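Local coordinates for PfEMP1 variant 1 of strain MC (Plasmodium falciparum, PDB 5LGD), which probably helps infected cells bind host cell-surface receptors, this chain being one mainly helical domain of a much longer parasite surface antigen, at residues 12-17 with 57-62; 19-24 with 53-58; 65-70 with 144-149. All coordinates share one frame; numbering follows the deposited sequence.

Helix 45-70 takes part in all three contacts. Contacts 1 and 2 join it to helix 7-29, with centres about 8 Å apart, while contact 3 joins it to helix 144-162. Each of the first two rests on a tryptophan: in contact 1 the indole N-H of Trp-14 is bonded to a carboxylate, whereas in contact 2 the indole of Trp-55 packs without a bond. Both are partly buried. Contact 3, whose two touching residues are both buried, covers the least surface and rests on a single salt bridge. It meets contact 1 through packing of Trp-14 on Ile-66 and Ile-145, and contact 2 where Leu-19 touches Leu-148.

Contact 1: residues 12-17 with 57-62; sequences WMWVHD and EQKKTE
Trp-14, Lys-59 and Glu-62 account for nearly all of the 172 Å² buried here, and Trp-14 alone supplies more than half. NE1 of Trp-14 donates to Glu-62 OE1 at 2.9 Å, with an N-H...O angle of 159°. The oxygen lies close to the indole plane, at the ring edge, and is met on its anti lone pair, while the carboxylate plane is turned 72° from the ring. Trp-14 CG stands anti to the backbone N (chi1 -177°), on a CB that points to the other helix, which carries the ring across. The benzo end reaches the backbone of helix 45-70, where CZ2 of Trp-14 is 3.5 Å from the carbonyl O of Lys-59.

Lys-59 runs alongside the indole, headed the other way, and bends at chi2 and chi3 bring the ammonium round to the carboxylate of Glu-62. NZ of Lys-59 makes a salt bridge of 2.9 Å to Glu-62 OE1, on the syn side and out of the carboxylate plane. One oxygen therefore accepts from two donors. The 3.5 Å between Lys-59 NZ and Trp-14 NE1 follows from this sharing and is not a bond. A water 2.8 Å from Lys-59 NZ accepts from it and donates to Trp-14 O, adding a second polar link between helices 7-29 and 45-70.

Trp-63 meets the Trp-14 indole at a shallow angle between planes, and Ile-145 of helix 144-162 also packs on it. The shared acceptor implies that Lys-59 probably helps hold Glu-62 in place for the indole and stabilise its negative charge, while both donors draw on the same oxygen.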
# COMPACT_ATOMS: atom_id res chain seq x y z
N TRP B 12 -1.21 -28.72 6.56
CA TRP B 12 -2.63 -28.83 6.85
C TRP B 12 -3.16 -30.23 6.73
O TRP B 12 -3.96 -30.64 7.57
CB TRP B 12 -3.42 -27.83 6.01
CG TRP B 12 -3.10 -26.45 6.48
CD1 TRP B 12 -2.33 -25.52 5.84
CD2 TRP B 12 -3.37 -25.92 7.78
NE1 TRP B 12 -2.19 -24.40 6.62
CE2 TRP B 12 -2.84 -24.61 7.82
CE3 TRP B 12 -4.10 -26.39 8.89
CZ2 TRP B 12 -2.98 -23.79 8.92
CZ3 TRP B 12 -4.22 -25.57 9.99
CH2 TRP B 12 -3.66 -24.29 10.00
N MET B 13 -2.64 -30.99 5.77
CA MET B 13 -2.97 -32.40 5.59
C MET B 13 -2.58 -33.21 6.84
O MET B 13 -3.34 -34.07 7.26
CB MET B 13 -2.20 -32.95 4.37
CG MET B 13 -2.70 -34.30 3.91
SD MET B 13 -1.37 -35.38 3.37
CE MET B 13 -0.34 -35.46 4.87
N TRP B 14 -1.39 -32.97 7.39
CA TRP B 14 -0.86 -33.68 8.56
C TRP B 14 -1.72 -33.37 9.78
O TRP B 14 -2.13 -34.29 10.49
CB TRP B 14 0.62 -33.34 8.80
CG TRP B 14 1.22 -34.09 9.95
CD1 TRP B 14 1.98 -35.22 9.87
CD2 TRP B 14 1.10 -33.78 11.34
NE1 TRP B 14 2.34 -35.64 11.13
CE2 TRP B 14 1.79 -34.78 12.06
CE3 TRP B 14 0.47 -32.75 12.07
CZ2 TRP B 14 1.85 -34.79 13.45
CZ3 TRP B 14 0.54 -32.77 13.45
CH2 TRP B 14 1.23 -33.77 14.13
N VAL B 15 -1.98 -32.08 10.02
CA VAL B 15 -2.83 -31.55 11.10
C VAL B 15 -4.23 -32.19 11.01
O VAL B 15 -4.73 -32.75 11.99
CB VAL B 15 -2.87 -29.99 11.06
CG1 VAL B 15 -4.03 -29.44 11.90
CG2 VAL B 15 -1.55 -29.40 11.55
N HIS B 16 -4.85 -32.15 9.82
CA HIS B 16 -6.15 -32.75 9.58
C HIS B 16 -6.16 -34.27 9.88
O HIS B 16 -7.01 -34.75 10.64
CB HIS B 16 -6.57 -32.49 8.11
CG HIS B 16 -7.78 -33.26 7.71
ND1 HIS B 16 -7.67 -34.49 7.08
CD2 HIS B 16 -9.09 -32.97 7.88
CE1 HIS B 16 -8.90 -34.89 6.88
NE2 HIS B 16 -9.79 -34.00 7.33
N ASP B 17 -5.23 -35.01 9.26
CA ASP B 17 -5.12 -36.47 9.44
C ASP B 17 -4.78 -36.86 10.90
O ASP B 17 -5.27 -37.89 11.36
CB ASP B 17 -4.08 -37.06 8.47
CG ASP B 17 -4.39 -36.88 6.99
OD1 ASP B 17 -5.47 -36.33 6.66
OD2 ASP B 17 -3.55 -37.25 6.17
N GLU B 57 3.57 -40.81 20.52
CA GLU B 57 5.00 -40.53 20.41
C GLU B 57 5.44 -40.30 18.96
O GLU B 57 6.18 -39.35 18.72
CB GLU B 57 5.87 -41.59 21.12
CG GLU B 57 6.60 -41.05 22.35
CD GLU B 57 7.47 -39.83 22.14
OE1 GLU B 57 8.48 -39.93 21.40
OE2 GLU B 57 7.16 -38.76 22.73
N GLN B 58 4.91 -41.10 18.00
CA GLN B 58 5.15 -40.93 16.54
C GLN B 58 4.68 -39.54 16.07
O GLN B 58 5.39 -38.89 15.30
CB GLN B 58 4.40 -42.00 15.72
CG GLN B 58 5.31 -43.02 15.05
CD GLN B 58 4.95 -44.46 15.38
OE1 GLN B 58 5.75 -45.21 15.97
NE2 GLN B 58 3.75 -44.89 15.00
N LYS B 59 3.47 -39.10 16.52
CA LYS B 59 2.93 -37.79 16.12
C LYS B 59 3.69 -36.65 16.79
O LYS B 59 3.93 -35.64 16.14
CB LYS B 59 1.41 -37.69 16.31
CG LYS B 59 0.61 -38.86 15.70
CD LYS B 59 0.09 -38.56 14.29
CE LYS B 59 0.96 -39.18 13.21
NZ LYS B 59 0.67 -38.60 11.86
N LYS B 60 4.11 -36.82 18.07
CA LYS B 60 4.91 -35.85 18.82
C LYS B 60 6.24 -35.56 18.11
O LYS B 60 6.67 -34.40 18.04
CB LYS B 60 5.19 -36.35 20.25
CG LYS B 60 4.05 -36.04 21.23
CD LYS B 60 4.33 -36.45 22.69
CE LYS B 60 5.59 -35.86 23.32
NZ LYS B 60 5.58 -34.36 23.37
N THR B 61 6.86 -36.63 17.55
CA THR B 61 8.14 -36.58 16.83
C THR B 61 7.93 -35.97 15.44
O THR B 61 8.71 -35.13 15.03
CB THR B 61 8.82 -37.99 16.78
OG1 THR B 61 8.87 -38.56 18.10
CG2 THR B 61 10.23 -37.94 16.21
N GLU B 62 6.87 -36.39 14.73
CA GLU B 62 6.57 -35.84 13.40
C GLU B 62 6.31 -34.34 13.49
O GLU B 62 6.82 -33.58 12.67
CB GLU B 62 5.37 -36.56 12.76
CG GLU B 62 5.77 -37.85 12.07
CD GLU B 62 4.63 -38.77 11.67
OE1 GLU B 62 3.53 -38.27 11.32
OE2 GLU B 62 4.85 -40.00 11.70
O HOH W 1 -0.87 -36.90 10.33

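Contact 2: residues 19-24 with 53-58; sequences LIDSIK and QKWVEQ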
# COMPACT_ATOMS: atom_id res chain seq x y z
N LEU B 19 -5.78 -35.18 13.63
CA LEU B 19 -7.03 -34.89 14.35
C LEU B 19 -8.06 -35.96 14.11
O LEU B 19 -8.76 -36.38 15.04
CB LEU B 19 -7.57 -33.51 13.95
CG LEU B 19 -6.72 -32.30 14.43
CD1 LEU B 19 -7.28 -30.99 13.92
CD2 LEU B 19 -6.64 -32.25 15.93
N ILE B 20 -8.07 -36.47 12.86
CA ILE B 20 -8.95 -37.53 12.38
C ILE B 20 -8.54 -38.85 13.01
O ILE B 20 -9.39 -39.59 13.48
CB ILE B 20 -9.04 -37.53 10.81
CG1 ILE B 20 -9.86 -36.30 10.28
CG2 ILE B 20 -9.65 -38.81 10.25
CD1 ILE B 20 -11.08 -35.92 11.00
N ASP B 21 -7.25 -39.14 13.06
CA ASP B 21 -6.71 -40.34 13.69
C ASP B 21 -7.03 -40.35 15.18
O ASP B 21 -7.49 -41.36 15.71
CB ASP B 21 -5.22 -40.46 13.43
CG ASP B 21 -4.79 -40.80 12.02
OD1 ASP B 21 -5.63 -41.29 11.25
OD2 ASP B 21 -3.60 -40.62 11.70
N SER B 22 -6.91 -39.20 15.84
CA SER B 22 -7.25 -39.06 17.26
C SER B 22 -8.73 -39.47 17.50
O SER B 22 -9.01 -40.26 18.41
CB SER B 22 -6.94 -37.64 17.75
OG SER B 22 -7.05 -37.54 19.16
N ILE B 23 -9.63 -39.05 16.61
CA ILE B 23 -11.06 -39.41 16.66
C ILE B 23 -11.26 -40.90 16.36
O ILE B 23 -12.11 -41.54 16.98
CB ILE B 23 -11.90 -38.54 15.68
CG1 ILE B 23 -11.89 -37.04 16.04
CG2 ILE B 23 -13.33 -39.09 15.51
CD1 ILE B 23 -12.19 -36.13 14.81
N LYS B 24 -10.54 -41.41 15.34
CA LYS B 24 -10.66 -42.81 14.90
C LYS B 24 -10.21 -43.80 15.98
O LYS B 24 -10.62 -44.95 15.93
CB LYS B 24 -9.90 -43.05 13.58
CG LYS B 24 -10.66 -42.61 12.35
CD LYS B 24 -9.69 -42.45 11.19
CE LYS B 24 -10.26 -42.91 9.87
NZ LYS B 24 -11.18 -41.91 9.27
N GLN B 53 -0.55 -45.35 22.60
CA GLN B 53 0.61 -44.70 23.23
C GLN B 53 1.75 -44.50 22.21
O GLN B 53 2.37 -43.44 22.21
CB GLN B 53 1.13 -45.50 24.45
CG GLN B 53 2.24 -44.76 25.20
CD GLN B 53 2.48 -45.33 26.56
OE1 GLN B 53 3.02 -46.43 26.71
NE2 GLN B 53 2.09 -44.58 27.59
N LYS B 54 2.00 -45.52 21.36
CA LYS B 54 3.02 -45.50 20.30
C LYS B 54 2.72 -44.37 19.32
O LYS B 54 3.60 -43.56 19.03
CB LYS B 54 3.04 -46.85 19.55
CG LYS B 54 4.37 -47.20 18.90
CD LYS B 54 4.20 -48.22 17.77
CE LYS B 54 5.53 -48.79 17.32
NZ LYS B 54 5.36 -49.76 16.21
N TRP B 55 1.45 -44.32 18.81
CA TRP B 55 0.97 -43.31 17.89
C TRP B 55 1.24 -41.93 18.41
O TRP B 55 1.71 -41.11 17.64
CB TRP B 55 -0.54 -43.50 17.65
CG TRP B 55 -1.17 -42.46 16.77
CD1 TRP B 55 -1.13 -42.40 15.40
CD2 TRP B 55 -1.97 -41.36 17.20
NE1 TRP B 55 -1.88 -41.34 14.96
CE2 TRP B 55 -2.43 -40.69 16.03
CE3 TRP B 55 -2.35 -40.86 18.46
CZ2 TRP B 55 -3.22 -39.55 16.09
CZ3 TRP B 55 -3.18 -39.75 18.51
CH2 TRP B 55 -3.60 -39.10 17.34
N VAL B 56 0.93 -41.64 19.71
CA VAL B 56 1.15 -40.33 20.35
C VAL B 56 2.62 -39.90 20.22
O VAL B 56 2.88 -38.78 19.81
CB VAL B 56 0.65 -40.23 21.82
CG1 VAL B 56 0.68 -38.78 22.32
CG2 VAL B 56 -0.74 -40.81 22.00
N GLU B 57 3.57 -40.81 20.52
CA GLU B 57 5.00 -40.53 20.41
C GLU B 57 5.44 -40.30 18.96
O GLU B 57 6.18 -39.35 18.72
CB GLU B 57 5.87 -41.59 21.12
CG GLU B 57 6.60 -41.05 22.35
CD GLU B 57 7.47 -39.83 22.14
OE1 GLU B 57 8.48 -39.93 21.40
OE2 GLU B 57 7.16 -38.76 22.73
N GLN B 58 4.91 -41.10 18.00
CA GLN B 58 5.15 -40.93 16.54
C GLN B 58 4.68 -39.54 16.07
O GLN B 58 5.39 -38.89 15.30
CB GLN B 58 4.40 -42.00 15.72
CG GLN B 58 5.31 -43.02 15.05
CD GLN B 58 4.95 -44.46 15.38
OE1 GLN B 58 5.75 -45.21 15.97
NE2 GLN B 58 3.75 -44.89 15.00
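The indole of Trp-55 is approached by Asp-21 and Ser-22 obliquely to its plane, along the side that runs from NE1 to CH2, while Trp-25 meets it edge-to-face. The other flat group, the carboxylate of Asp-21, is turned 70° from the ring and contributes less than the carbon that bears it: CB of Asp-21 lies 3.5 Å from CZ2 of Trp-55, and the same CB is 3.8 Å from CE2 of Trp-55. Ser-22 takes the far end of the six-membered ring, its backbone N 3.6 Å from CH2 of Trp-55 and its CB 3.7 Å from that same CH2.

Trp-55 supplies 73 Å² of the 134 Å² buried. A chi1 of 176° swings its ring away from its own backbone N and out across the gap, bridging antiparallel helices 7-29 and 45-70; within residues 19-24 and 53-58 the closest CA atoms, of Ser-22 and Val-56, are 9.0 Å apart. Together with helix 144-162 these helices form the three-helix core of the domain, and the third helix takes part here: Glu-152 touches both Trp-55 and Val-56, and its OE1 is hydrogen-bonded to Ser-22 OG. A disulfide between Cys-49 and Cys-159 also ties helix 45-70 to helix 144-162.

NE1 of Trp-55 is buried by the contact and has no hydrogen-bond partner in the model. OD2 of Asp-21 is 3.8 Å from this NE1, too far for a bond, so what holds the pair is van der Waals contact. A Tris molecule, probably left from the crystallisation liquor, is bound about 4 Å from the side chain of Asp-21.

Contact 3: residues 65-70 with 144-149; sequences KIKDHF and TIDKLL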
# COMPACT_ATOMS: atom_id res chain seq x y z
N LYS B 65 9.43 -32.07 13.90
CA LYS B 65 10.07 -31.88 12.59
C LYS B 65 9.32 -30.81 11.75
O LYS B 65 9.96 -29.98 11.09
CB LYS B 65 10.18 -33.22 11.83
CG LYS B 65 11.35 -34.13 12.29
CD LYS B 65 10.99 -35.60 12.07
CE LYS B 65 11.91 -36.57 12.81
NZ LYS B 65 13.05 -37.05 11.97
N ILE B 66 7.97 -30.83 11.78
CA ILE B 66 7.12 -29.88 11.07
C ILE B 66 7.30 -28.48 11.66
O ILE B 66 7.48 -27.53 10.89
CB ILE B 66 5.65 -30.37 11.03
CG1 ILE B 66 5.58 -31.65 10.19
CG2 ILE B 66 4.71 -29.30 10.49
CD1 ILE B 66 4.31 -32.46 10.26
N LYS B 67 7.34 -28.35 13.01
CA LYS B 67 7.54 -27.05 13.68
C LYS B 67 8.88 -26.47 13.33
O LYS B 67 9.00 -25.25 13.17
CB LYS B 67 7.40 -27.16 15.21
CG LYS B 67 5.95 -27.36 15.68
CD LYS B 67 5.86 -27.19 17.20
CE LYS B 67 6.40 -28.37 17.98
NZ LYS B 67 6.45 -28.10 19.43
N ASP B 68 9.90 -27.34 13.20
CA ASP B 68 11.27 -26.99 12.85
C ASP B 68 11.37 -26.36 11.47
O ASP B 68 12.07 -25.36 11.33
CB ASP B 68 12.21 -28.19 13.03
CG ASP B 68 12.67 -28.38 14.47
OD1 ASP B 68 12.94 -27.36 15.15
OD2 ASP B 68 12.80 -29.55 14.90
N HIS B 69 10.63 -26.88 10.47
CA HIS B 69 10.65 -26.28 9.13
C HIS B 69 9.87 -24.95 9.12
O HIS B 69 10.25 -24.04 8.40
CB HIS B 69 10.09 -27.24 8.05
CG HIS B 69 10.46 -26.81 6.66
ND1 HIS B 69 9.54 -26.27 5.80
CD2 HIS B 69 11.68 -26.76 6.08
CE1 HIS B 69 10.20 -25.95 4.71
NE2 HIS B 69 11.49 -26.21 4.82
N PHE B 70 8.81 -24.84 9.96
CA PHE B 70 8.00 -23.62 10.08
C PHE B 70 8.84 -22.45 10.57
O PHE B 70 8.63 -21.31 10.15
CB PHE B 70 6.83 -23.85 11.05
CG PHE B 70 5.71 -22.86 10.94
CD1 PHE B 70 5.72 -21.68 11.68
CD2 PHE B 70 4.63 -23.09 10.11
CE1 PHE B 70 4.69 -20.77 11.59
CE2 PHE B 70 3.61 -22.16 9.99
CZ PHE B 70 3.63 -21.01 10.75
N THR B 144 -1.83 -25.60 20.13
CA THR B 144 -3.05 -26.44 20.23
C THR B 144 -2.70 -27.92 20.00
O THR B 144 -3.13 -28.77 20.78
CB THR B 144 -4.08 -25.93 19.21
OG1 THR B 144 -4.63 -24.69 19.67
CG2 THR B 144 -5.21 -26.93 18.94
N ILE B 145 -1.93 -28.19 18.91
CA ILE B 145 -1.46 -29.53 18.53
C ILE B 145 -0.65 -30.11 19.68
O ILE B 145 -0.90 -31.24 20.08
CB ILE B 145 -0.70 -29.53 17.17
CG1 ILE B 145 -1.59 -28.96 16.01
CG2 ILE B 145 -0.10 -30.89 16.81
CD1 ILE B 145 -2.98 -29.72 15.70
N ASP B 146 0.28 -29.31 20.23
CA ASP B 146 1.12 -29.68 21.37
C ASP B 146 0.25 -29.99 22.63
O ASP B 146 0.43 -31.03 23.26
CB ASP B 146 2.12 -28.57 21.64
CG ASP B 146 3.08 -28.33 20.48
OD1 ASP B 146 4.00 -29.15 20.29
OD2 ASP B 146 2.97 -27.26 19.84
N LYS B 147 -0.73 -29.11 22.94
CA LYS B 147 -1.67 -29.28 24.06
C LYS B 147 -2.42 -30.60 23.88
O LYS B 147 -2.51 -31.39 24.83
CB LYS B 147 -2.68 -28.12 24.10
CG LYS B 147 -2.18 -26.87 24.83
CD LYS B 147 -2.95 -26.63 26.14
CE LYS B 147 -4.39 -26.17 25.97
NZ LYS B 147 -5.17 -26.32 27.23
N LEU B 148 -2.92 -30.86 22.64
CA LEU B 148 -3.62 -32.10 22.30
C LEU B 148 -2.75 -33.32 22.41
O LEU B 148 -3.17 -34.29 23.04
CB LEU B 148 -4.32 -32.05 20.92
CG LEU B 148 -5.14 -33.29 20.61
CD1 LEU B 148 -6.37 -33.38 21.50
CD2 LEU B 148 -5.52 -33.35 19.19
N LEU B 149 -1.52 -33.28 21.84
CA LEU B 149 -0.59 -34.41 21.97
C LEU B 149 -0.21 -34.69 23.44
O LEU B 149 -0.02 -35.84 23.79
CB LEU B 149 0.64 -34.29 21.06
CG LEU B 149 0.37 -34.45 19.55
CD1 LEU B 149 1.63 -34.12 18.74
CD2 LEU B 149 -0.17 -35.86 19.20
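A buried salt bridge between two antiparallel helices of the core bundle, 45-70 and 144-162, pairs Lys-67 with Asp-146. NZ of Lys-67 donates to OD1 of Asp-146 at 2.8 Å, from the syn side and 27° out of the carboxylate plane. The second oxygen is less involved, with Asp-146 OD2 3.6 Å from Lys-67 NZ. The two side chains together span 10.4 Å between the CA atoms of Lys-67 and Asp-146. A bend at chi3 (-75°) in the otherwise extended lysine turns the ammonium onto OD1, and the aliphatic chain follows, CE of Lys-67 lying 3.4 Å from OD1 of Asp-146.

OD2 of Asp-146 is hydrogen-bonded to Trp-63 NE1 and Thr-143 OG1, so both oxygens have partners, which probably fixes the rotation of the carboxylate. These donors and the ammonium together probably keep Asp-146 ionised despite its burial. Around the ion pair, Leu-86 of helix 82-90 packs on Lys-67. Ile-66 lies against Phe-10 and Trp-14 of helix 7-29, and Leu-149 returns to helix 45-70 at Lys-59, Lys-60 and Trp-63.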